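Local structure of putative L-alanine-DL-glutamate epimerase (Burkholderia xenovorans, 3GO2) at residues V6-L11 and H21-T26; E29-W34 and A100-V105. The protein probably acts as a racemase or epimerase of the mandelate racemase/muconate lactonizing enzyme family and binds magnesium ions. All coordinates share one frame; numbering follows the deposited sequence.

Contact 1 (V6-L11 and H21-T26); sequences VSVDTL and HFVKLT
Leu11 lays its CD1 methyl obliquely across the root of Lys24, 3.9 Å from Lys24 CB, on the sheet face that also carries Ser7, Asp9, Phe22 and Thr26. The lysine's CG stands anti to the backbone N (chi1 -178°) and the extended chain beyond leads away from strand 6-11, to a salt bridge with Glu381. Thr26, at the other end of the pairing, sets CB 3.5 Å from Ser7 OG. The two hydroxyls share one water, which Ser7 OG meets at 2.7 Å; it lies within hydrogen-bonding distance of Asp9 OD2 and Lys24 O as well, and so links side chains of both strands to the backbone. Asp9 and Lys24 form a hydrogen-bonded antiparallel pair, with Lys24 N bonded to Asp9 O at 2.8 Å. At Thr26 the regular pattern breaks into a classic beta bulge: Thr26 O takes a firm bond from Val6 N (2.8 Å) and a weak one from Ser7 N. On the other face Val8 CG1 meets Val23 CG1 at 3.9 Å. That face, with Thr10 and Leu25, packs on helices 46-57 and 82-103, while strand 19-27, central in the three-stranded sheet, pairs along its other edge with strand 32-37.

Contact 2 (E29-W34 and A100-V105); sequences EGIVGW and AKTLNV
Lys101 overlaps Ile31 with the root of its side chain, CB lying 3.7 Å from Ile31 CG2, and the chain then continues to the first residue of strand 32-37. Beyond CG the chain is extended (chi4 174°), and this shape carries the ammonium group to the carbonyl of Val32. NZ donates to Val32 O at 2.9 Å, lying in the carbonyl plane with a C=O...N angle of 160°; CD passes 3.3 Å from the same oxygen. The ammonium also sits at the edge of the Trp34 indole, in the ring plane and 3.9 Å from CD1, so it does not lie over the aromatic face. One face of that indole is instead overlain near its rim by Val32 CG1. Asp97 and Asp378 also form salt bridges with NZ, and two carboxylates so close would be expected to favour its charged form; Asp97 also accepts a bond from Trp34 N, tying strand and helix together a second time. Ile31 reaches the neighbouring helix residue too, its CG1 lying 3.9 Å from Thr102 OG1, a hydroxyl bonded to Ala98 O of its own helix. Just past this turn the helix finishes in a Schellman motif: Asn104 has positive phi (61°), Val105 N bonds back to Ala100 O at 3.0 Å, and Asn104 N bonds weakly to Lys101 O. Leu103 packs on Val105 of a second subunit, and Val105 on Leu103 of that subunit. The three-stranded antiparallel sheet with helices packed on it is consistent with the alpha+beta N-terminal capping domain of the enolase superfamily.

Both contacts lie in the N-terminal domain, away from the annotated sites, with centres about 13 Å apart. Contact 1 is partly buried and joins neighbouring strands through paired backbone bonds that are regular except at the bulge; contact 2 is a smaller surface contact, where a helix end meets an outer strand and one lysine supplies the hydrogen bond. Strand 19-27 links them, since Leu25 O lies 2.8 Å from Gly33 N, a probable hydrogen bond. Lys24 of contact 1 also packs against Val32 and Trp34 of contact 2. Helix 82-103 serves both, presenting alanines and Leu95 to the apolar sheet face in contact 1 and Lys101 to the strand edge in contact 2.

Contact 1 (V6-L11 and H21-T26)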
loop_
_atom_site.group_PDB
_atom_site.type_symbol
_atom_site.label_atom_id
_atom_site.label_comp_id
_atom_site.label_asym_id
_atom_site.label_seq_id
_atom_site.Cartn_x
_atom_site.Cartn_y
_atom_site.Cartn_z
ATOM N N VAL A 6 28.868 42.819 3.438
ATOM C CA VAL A 6 28.678 44.158 3.979
ATOM C C VAL A 6 27.290 44.711 3.706
ATOM O O VAL A 6 26.755 45.512 4.498
ATOM C CB VAL A 6 29.766 45.101 3.424
ATOM C CG1 VAL A 6 29.426 46.516 3.662
ATOM C CG2 VAL A 6 31.086 44.773 4.114
ATOM N N SER A 7 26.698 44.308 2.586
ATOM C CA SER A 7 25.379 44.811 2.232
ATOM C C SER A 7 24.609 43.868 1.317
ATOM O O SER A 7 25.206 43.109 0.539
ATOM C CB SER A 7 25.481 46.212 1.632
ATOM O OG SER A 7 26.152 46.201 0.403
ATOM N N VAL A 8 23.281 43.916 1.450
ATOM C CA VAL A 8 22.347 43.195 0.594
ATOM C C VAL A 8 21.264 44.185 0.205
ATOM O O VAL A 8 20.535 44.688 1.076
ATOM C CB VAL A 8 21.709 41.978 1.302
ATOM C CG1 VAL A 8 20.740 41.266 0.337
ATOM C CG2 VAL A 8 22.791 41.031 1.839
ATOM N N ASP A 9 21.220 44.510 -1.089
ATOM C CA ASP A 9 20.292 45.481 -1.662
ATOM C C ASP A 9 19.411 44.812 -2.705
ATOM O O ASP A 9 19.794 43.792 -3.294
ATOM C CB ASP A 9 21.077 46.594 -2.349
ATOM C CG ASP A 9 22.030 47.326 -1.414
ATOM O OD1 ASP A 9 21.566 47.794 -0.360
ATOM O OD2 ASP A 9 23.236 47.427 -1.757
ATOM N N THR A 10 18.234 45.385 -2.951
ATOM C CA THR A 10 17.390 44.910 -4.043
ATOM C C THR A 10 17.149 46.038 -5.016
ATOM O O THR A 10 17.101 47.208 -4.610
ATOM C CB THR A 10 16.021 44.361 -3.536
ATOM O OG1 THR A 10 15.341 45.371 -2.790
ATOM C CG2 THR A 10 16.211 43.117 -2.646
ATOM N N LEU A 11 17.021 45.691 -6.292
ATOM C CA LEU A 11 16.775 46.643 -7.367
ATOM C C LEU A 11 15.641 46.148 -8.242
ATOM O O LEU A 11 15.367 44.952 -8.306
ATOM C CB LEU A 11 18.025 46.835 -8.237
ATOM C CG LEU A 11 19.313 47.420 -7.640
ATOM C CD1 LEU A 11 19.974 46.560 -6.526
ATOM C CD2 LEU A 11 20.324 47.637 -8.781
ATOM N N HIS A 21 13.527 41.988 -11.089
ATOM C CA HIS A 21 14.085 42.296 -9.792
ATOM C C HIS A 21 15.453 41.649 -9.614
ATOM O O HIS A 21 15.711 40.584 -10.157
ATOM C CB HIS A 21 13.177 41.777 -8.671
ATOM C CG HIS A 21 11.784 42.318 -8.714
ATOM N ND1 HIS A 21 11.345 43.283 -7.830
ATOM C CD2 HIS A 21 10.718 41.996 -9.486
ATOM C CE1 HIS A 21 10.071 43.548 -8.070
ATOM N NE2 HIS A 21 9.668 42.787 -9.071
ATOM N N PHE A 22 16.295 42.281 -8.805
ATOM C CA PHE A 22 17.664 41.821 -8.596
ATOM C C PHE A 22 18.058 41.941 -7.157
ATOM O O PHE A 22 17.587 42.857 -6.470
ATOM C CB PHE A 22 18.658 42.639 -9.453
ATOM C CG PHE A 22 18.293 42.704 -10.883
ATOM C CD1 PHE A 22 18.616 41.670 -11.736
ATOM C CD2 PHE A 22 17.586 43.779 -11.395
ATOM C CE1 PHE A 22 18.234 41.715 -13.077
ATOM C CE2 PHE A 22 17.220 43.829 -12.732
ATOM C CZ PHE A 22 17.528 42.800 -13.560
ATOM N N VAL A 23 18.885 40.996 -6.712
ATOM C CA VAL A 23 19.629 41.089 -5.441
ATOM C C VAL A 23 21.076 41.458 -5.769
ATOM O O VAL A 23 21.687 40.886 -6.669
ATOM C CB VAL A 23 19.619 39.782 -4.635
ATOM C CG1 VAL A 23 20.480 39.901 -3.356
ATOM C CG2 VAL A 23 18.176 39.411 -4.273
ATOM N N LYS A 24 21.595 42.427 -5.025
ATOM C CA LYS A 24 22.972 42.904 -5.144
ATOM C C LYS A 24 23.641 42.754 -3.795
ATOM O O LYS A 24 23.254 43.410 -2.825
ATOM C CB LYS A 24 22.996 44.379 -5.546
ATOM C CG LYS A 24 24.395 44.898 -5.718
ATOM C CD LYS A 24 24.417 46.402 -5.920
ATOM C CE LYS A 24 25.781 46.858 -6.303
ATOM N NZ LYS A 24 25.802 48.370 -6.406
ATOM N N LEU A 25 24.631 41.885 -3.719
ATOM C CA LEU A 25 25.297 41.557 -2.468
ATOM C C LEU A 25 26.746 41.995 -2.589
ATOM O O LEU A 25 27.425 41.633 -3.547
ATOM C CB LEU A 25 25.207 40.039 -2.235
ATOM C CG LEU A 25 25.838 39.449 -0.985
ATOM C CD1 LEU A 25 25.091 38.125 -0.658
ATOM C CD2 LEU A 25 27.363 39.251 -1.104
ATOM N N THR A 26 27.235 42.765 -1.620
ATOM C CA THR A 26 28.610 43.284 -1.695
ATOM C C THR A 26 29.411 42.737 -0.530
ATOM O O THR A 26 28.910 42.696 0.598
ATOM C CB THR A 26 28.612 44.862 -1.629
ATOM O OG1 THR A 26 27.816 45.400 -2.687
ATOM C CG2 THR A 26 30.047 45.427 -1.748
HETATM O O HOH W 1 25.050 45.364 -1.960
HETATM O O HOH W 2 13.136 44.418 -5.969
#

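Contact 2 (E29-W34 and A100-V105)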
loop_
_atom_site.group_PDB
_atom_site.type_symbol
_atom_site.label_atom_id
_atom_site.label_comp_id
_atom_site.label_asym_id
_atom_site.label_seq_id
_atom_site.Cartn_x
_atom_site.Cartn_y
_atom_site.Cartn_z
ATOM N N GLU A 29 35.620 43.009 0.479
ATOM C CA GLU A 29 36.669 43.194 -0.542
ATOM C C GLU A 29 36.168 43.921 -1.779
ATOM O O GLU A 29 36.948 44.148 -2.707
ATOM C CB GLU A 29 37.194 41.832 -0.998
ATOM C CG GLU A 29 37.717 40.947 0.109
ATOM C CD GLU A 29 39.176 41.169 0.443
ATOM O OE1 GLU A 29 39.880 41.865 -0.328
ATOM O OE2 GLU A 29 39.619 40.651 1.505
ATOM N N GLY A 30 34.872 44.237 -1.826
ATOM C CA GLY A 30 34.283 44.900 -2.973
ATOM C C GLY A 30 33.774 44.009 -4.088
ATOM O O GLY A 30 33.397 44.500 -5.134
ATOM N N ILE A 31 33.729 42.705 -3.858
ATOM C CA ILE A 31 33.117 41.795 -4.827
ATOM C C ILE A 31 31.606 41.968 -4.745
ATOM O O ILE A 31 31.063 42.082 -3.644
ATOM C CB ILE A 31 33.453 40.319 -4.517
ATOM C CG1 ILE A 31 34.962 40.058 -4.634
ATOM C CG2 ILE A 31 32.667 39.384 -5.453
ATOM C CD1 ILE A 31 35.440 39.955 -6.020
ATOM N N VAL A 32 30.946 42.004 -5.913
ATOM C CA VAL A 32 29.500 42.121 -5.986
ATOM C C VAL A 32 28.918 40.858 -6.604
ATOM O O VAL A 32 29.283 40.492 -7.720
ATOM C CB VAL A 32 29.055 43.333 -6.798
ATOM C CG1 VAL A 32 27.548 43.383 -6.935
ATOM C CG2 VAL A 32 29.606 44.626 -6.157
ATOM N N GLY A 33 28.047 40.194 -5.846
ATOM C CA GLY A 33 27.282 39.052 -6.332
ATOM C C GLY A 33 25.859 39.503 -6.656
ATOM O O GLY A 33 25.257 40.294 -5.915
ATOM N N TRP A 34 25.334 38.970 -7.760
ATOM C CA TRP A 34 24.013 39.305 -8.259
ATOM C C TRP A 34 23.145 38.080 -8.453
ATOM O O TRP A 34 23.635 36.993 -8.817
ATOM C CB TRP A 34 24.130 39.929 -9.648
ATOM C CG TRP A 34 24.727 41.306 -9.725
ATOM C CD1 TRP A 34 26.019 41.630 -10.064
ATOM C CD2 TRP A 34 24.045 42.539 -9.522
ATOM N NE1 TRP A 34 26.174 42.990 -10.078
ATOM C CE2 TRP A 34 24.977 43.569 -9.740
ATOM C CE3 TRP A 34 22.741 42.874 -9.159
ATOM C CZ2 TRP A 34 24.637 44.904 -9.621
ATOM C CZ3 TRP A 34 22.406 44.207 -9.040
ATOM C CH2 TRP A 34 23.354 45.202 -9.278
ATOM N N ALA A 100 31.802 32.544 -6.254
ATOM C CA ALA A 100 32.495 32.190 -7.472
ATOM C C ALA A 100 33.420 33.327 -7.921
ATOM O O ALA A 100 34.556 33.080 -8.286
ATOM C CB ALA A 100 31.499 31.839 -8.590
ATOM N N LYS A 101 32.948 34.569 -7.861
ATOM C CA LYS A 101 33.808 35.716 -8.223
ATOM C C LYS A 101 35.014 35.819 -7.289
ATOM O O LYS A 101 36.158 36.143 -7.723
ATOM C CB LYS A 101 32.983 37.007 -8.238
ATOM C CG LYS A 101 32.121 37.131 -9.503
ATOM C CD LYS A 101 31.039 38.194 -9.331
ATOM C CE LYS A 101 30.329 38.447 -10.608
ATOM N NZ LYS A 101 29.155 39.388 -10.443
ATOM N N THR A 102 34.792 35.557 -6.009
ATOM C CA THR A 102 35.891 35.613 -5.019
ATOM C C THR A 102 36.965 34.595 -5.374
ATOM O O THR A 102 38.183 34.881 -5.243
ATOM C CB THR A 102 35.374 35.380 -3.586
ATOM O OG1 THR A 102 34.475 36.434 -3.219
ATOM C CG2 THR A 102 36.495 35.341 -2.590
ATOM N N LEU A 103 36.540 33.421 -5.834
ATOM C CA LEU A 103 37.471 32.343 -6.250
ATOM C C LEU A 103 37.877 32.371 -7.725
ATOM O O LEU A 103 38.680 31.525 -8.179
ATOM C CB LEU A 103 36.868 30.980 -5.885
ATOM C CG LEU A 103 36.572 30.734 -4.415
ATOM C CD1 LEU A 103 35.820 29.402 -4.233
ATOM C CD2 LEU A 103 37.897 30.757 -3.595
ATOM N N ASN A 104 37.376 33.376 -8.457
ATOM C CA ASN A 104 37.716 33.619 -9.855
ATOM C C ASN A 104 37.346 32.474 -10.770
ATOM O O ASN A 104 38.141 32.041 -11.631
ATOM C CB ASN A 104 39.207 33.944 -10.001
ATOM C CG ASN A 104 39.522 34.656 -11.290
ATOM O OD1 ASN A 104 38.763 35.521 -11.742
ATOM N ND2 ASN A 104 40.659 34.311 -11.887
ATOM N N VAL A 105 36.145 31.946 -10.567
ATOM C CA VAL A 105 35.653 30.853 -11.376
ATOM C C VAL A 105 34.214 31.098 -11.806
ATOM O O VAL A 105 33.467 31.799 -11.118
ATOM C CB VAL A 105 35.713 29.508 -10.604
ATOM C CG1 VAL A 105 37.142 29.150 -10.268
ATOM C CG2 VAL A 105 34.870 29.551 -9.324
#